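Probable Rab-related GTPase (Acanthamoeba polyphaga mimivirus, PDB 5XC5) binds GTP with magnesium as a Rab-type small GTPase of a giant virus and may take part in protein transport. Local coordinates at residues S20-F25 with S151-V157. The protein carries 1 engineered substitution. Numbering follows the deposited sequence.
Sequences SIVHQF and SFESDTV. With GTP (guanosine-5'-triphosphate), chain B.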
# COMPACT_ATOMS: atom_id res chain seq x y z
N SER A 20 2.53 -8.59 -4.40
CA SER A 20 1.42 -9.53 -4.47
C SER A 20 0.08 -8.81 -4.51
O SER A 20 -0.81 -9.18 -5.30
CB SER A 20 1.49 -10.48 -3.27
OG SER A 20 2.67 -11.24 -3.32
N ILE A 21 -0.07 -7.75 -3.71
CA ILE A 21 -1.29 -6.94 -3.74
C ILE A 21 -1.49 -6.31 -5.11
O ILE A 21 -2.58 -6.37 -5.69
CB ILE A 21 -1.24 -5.89 -2.62
CG1 ILE A 21 -1.53 -6.54 -1.26
CG2 ILE A 21 -2.21 -4.77 -2.90
CD1 ILE A 21 -1.15 -5.66 -0.07
N VAL A 22 -0.43 -5.70 -5.67
CA VAL A 22 -0.59 -5.03 -6.96
C VAL A 22 -0.94 -6.03 -8.06
O VAL A 22 -1.82 -5.76 -8.89
CB VAL A 22 0.74 -4.34 -7.32
CG1 VAL A 22 0.80 -4.06 -8.83
CG2 VAL A 22 0.92 -3.09 -6.53
N HIS A 23 -0.28 -7.19 -8.07
CA HIS A 23 -0.59 -8.19 -9.10
C HIS A 23 -2.02 -8.66 -8.97
O HIS A 23 -2.70 -8.88 -9.98
CB HIS A 23 0.36 -9.38 -8.97
CG HIS A 23 1.78 -9.10 -9.38
ND1 HIS A 23 2.34 -7.84 -9.37
CD2 HIS A 23 2.76 -9.94 -9.81
CE1 HIS A 23 3.60 -7.91 -9.77
NE2 HIS A 23 3.88 -9.17 -10.04
N GLN A 24 -2.51 -8.83 -7.74
CA GLN A 24 -3.89 -9.25 -7.55
C GLN A 24 -4.85 -8.19 -8.06
O GLN A 24 -5.85 -8.51 -8.72
CB GLN A 24 -4.12 -9.54 -6.07
CG GLN A 24 -5.50 -10.08 -5.72
CD GLN A 24 -5.72 -11.49 -6.25
OE1 GLN A 24 -6.32 -11.67 -7.30
NE2 GLN A 24 -5.24 -12.49 -5.51
N PHE A 25 -4.57 -6.91 -7.78
CA PHE A 25 -5.41 -5.83 -8.30
C PHE A 25 -5.43 -5.82 -9.82
O PHE A 25 -6.46 -5.55 -10.44
CB PHE A 25 -4.91 -4.49 -7.75
CG PHE A 25 -5.66 -3.29 -8.29
CD1 PHE A 25 -7.00 -3.10 -8.01
CD2 PHE A 25 -5.00 -2.36 -9.08
CE1 PHE A 25 -7.68 -1.99 -8.51
CE2 PHE A 25 -5.67 -1.26 -9.58
CZ PHE A 25 -7.01 -1.08 -9.29
N SER A 151 -3.23 -10.63 0.24
CA SER A 151 -2.97 -10.59 -1.20
C SER A 151 -3.69 -11.70 -1.93
O SER A 151 -4.02 -11.55 -3.12
CB SER A 151 -1.47 -10.77 -1.46
OG SER A 151 -0.67 -9.87 -0.69
N PHE A 152 -3.92 -12.83 -1.27
CA PHE A 152 -4.52 -14.01 -1.88
C PHE A 152 -6.03 -13.95 -1.92
O PHE A 152 -6.66 -14.84 -2.50
CB PHE A 152 -4.06 -15.27 -1.15
CG PHE A 152 -2.57 -15.37 -0.99
CD1 PHE A 152 -1.72 -14.89 -1.97
CD2 PHE A 152 -2.01 -15.93 0.16
CE1 PHE A 152 -0.35 -14.96 -1.83
CE2 PHE A 152 -0.63 -16.02 0.30
CZ PHE A 152 0.20 -15.52 -0.70
N GLU A 153 -6.64 -12.94 -1.31
CA GLU A 153 -8.09 -12.78 -1.29
C GLU A 153 -8.44 -11.52 -2.07
O GLU A 153 -8.34 -10.40 -1.54
CB GLU A 153 -8.60 -12.72 0.15
CG GLU A 153 -10.13 -12.62 0.24
CD GLU A 153 -10.83 -13.49 -0.78
OE1 GLU A 153 -10.73 -14.73 -0.66
OE2 GLU A 153 -11.45 -12.94 -1.72
N SER A 154 -8.88 -11.70 -3.31
CA SER A 154 -9.14 -10.56 -4.18
C SER A 154 -10.19 -9.61 -3.60
O SER A 154 -10.15 -8.41 -3.87
CB SER A 154 -9.60 -11.05 -5.55
OG SER A 154 -10.83 -11.71 -5.45
N ASP A 155 -11.13 -10.12 -2.79
CA ASP A 155 -12.13 -9.23 -2.21
C ASP A 155 -11.48 -8.18 -1.32
O ASP A 155 -11.93 -7.02 -1.28
CB ASP A 155 -13.16 -10.04 -1.42
CG ASP A 155 -14.09 -10.85 -2.31
OD1 ASP A 155 -13.94 -10.81 -3.55
OD2 ASP A 155 -14.96 -11.55 -1.75
N THR A 156 -10.40 -8.54 -0.62
CA THR A 156 -9.75 -7.54 0.22
C THR A 156 -8.91 -6.56 -0.59
O THR A 156 -8.78 -5.40 -0.20
CB THR A 156 -8.87 -8.19 1.29
OG1 THR A 156 -7.66 -8.69 0.72
CG2 THR A 156 -9.62 -9.31 2.03
N VAL A 157 -8.38 -7.00 -1.73
CA VAL A 157 -7.60 -6.10 -2.58
C VAL A 157 -8.51 -5.14 -3.33
O VAL A 157 -8.24 -3.94 -3.42
CB VAL A 157 -6.71 -6.93 -3.52
CG1 VAL A 157 -6.03 -6.04 -4.55
CG2 VAL A 157 -5.69 -7.73 -2.71
PG GTP B . 9.70 -6.45 -1.62
O1G GTP B . 9.50 -6.25 -3.11
O2G GTP B . 10.94 -7.25 -1.32
O3G GTP B . 9.66 -5.15 -0.85
O3B GTP B . 8.51 -7.40 -1.02
PB GTP B . 6.91 -7.25 -1.28
O1B GTP B . 6.63 -6.82 -2.70
O2B GTP B . 6.30 -6.37 -0.23
O3A GTP B . 6.32 -8.72 -0.94
PA GTP B . 5.92 -9.86 -2.03
O1A GTP B . 4.62 -9.48 -2.75
O2A GTP B . 7.14 -10.19 -2.92
O5' GTP B . 5.56 -11.09 -1.03
C5' GTP B . 6.54 -11.67 -0.20
C4' GTP B . 6.09 -13.08 0.20
O4' GTP B . 4.94 -12.95 1.02
C3' GTP B . 5.71 -13.95 -0.98
O3' GTP B . 6.14 -15.29 -0.75
C2' GTP B . 4.20 -13.91 -0.97
O2' GTP B . 3.62 -15.07 -1.52
C1' GTP B . 3.89 -13.75 0.50
N9 GTP B . 2.61 -13.05 0.66
C8 GTP B . 2.19 -11.91 0.02
N7 GTP B . 0.95 -11.59 0.46
C5 GTP B . 0.58 -12.52 1.37
C6 GTP B . -0.57 -12.68 2.14
O6 GTP B . -1.55 -11.91 2.09
N1 GTP B . -0.61 -13.77 2.98
C2 GTP B . 0.43 -14.66 3.10
N2 GTP B . 0.31 -15.68 3.94
N3 GTP B . 1.58 -14.50 2.35
C4 GTP B . 1.62 -13.44 1.51
O HOH W 1 -8.50 -7.59 -6.75
O HOH W 2 -5.53 -15.87 -5.31
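One side of the nucleotide pocket in this Ras-like fold, running from the alpha-phosphate at helix 18-26, which follows the P-loop, to the guanine at the loop leading into helix 154-169, is formed where these two elements meet, and Ser20, Ile21 and Gln24 are the residues that touch Ser151 across that junction. Gln24 NE2 donates to Ser151 O at 2.8 Å, a nearly straight bond (167°) that lies in the amide plane of Gln24 and in the carbonyl plane of Ser151. With CG anti to the backbone N (chi1 -176°), a bend at chi2 brings the amide up to this carbonyl while CG passes against Val157 CG2, 3.8 Å away.

The same serine reads the base: its backbone N bonds GTP O6 at 2.8 Å, while OG donates to GTP N7 at 2.6 Å and also takes a hydrogen bond from Asn119 ND2. Ser20 CB packs 3.4 Å from Ser151 OG, and Ser20 N and Ser20 OG both bond GTP O1A, so Ser20 holds the alpha-phosphate while its neighbour Ser151 holds the purine. The Phe152 ring leans over one face of the guanine, tilted and offset, with CE2 3.3 Å from GTP C2.

Farther along, Glu153 OE2 accepts from Asp155 N, capping the start of helix 154-169. Val157, from the first turn, rests CG1 on Phe25 CB (3.7 Å) and on the backbone O of Ile21. Beyond the contact, Ile21 rests on Val117 and Asn119 of strand 113-119, whereas Phe25 reaches Leu57 and Ile59 of strand 54-61, seating helix 18-26 on the central sheet; helix 154-169 packs beside it through Val157 and through Phe161, which stacks on Phe25.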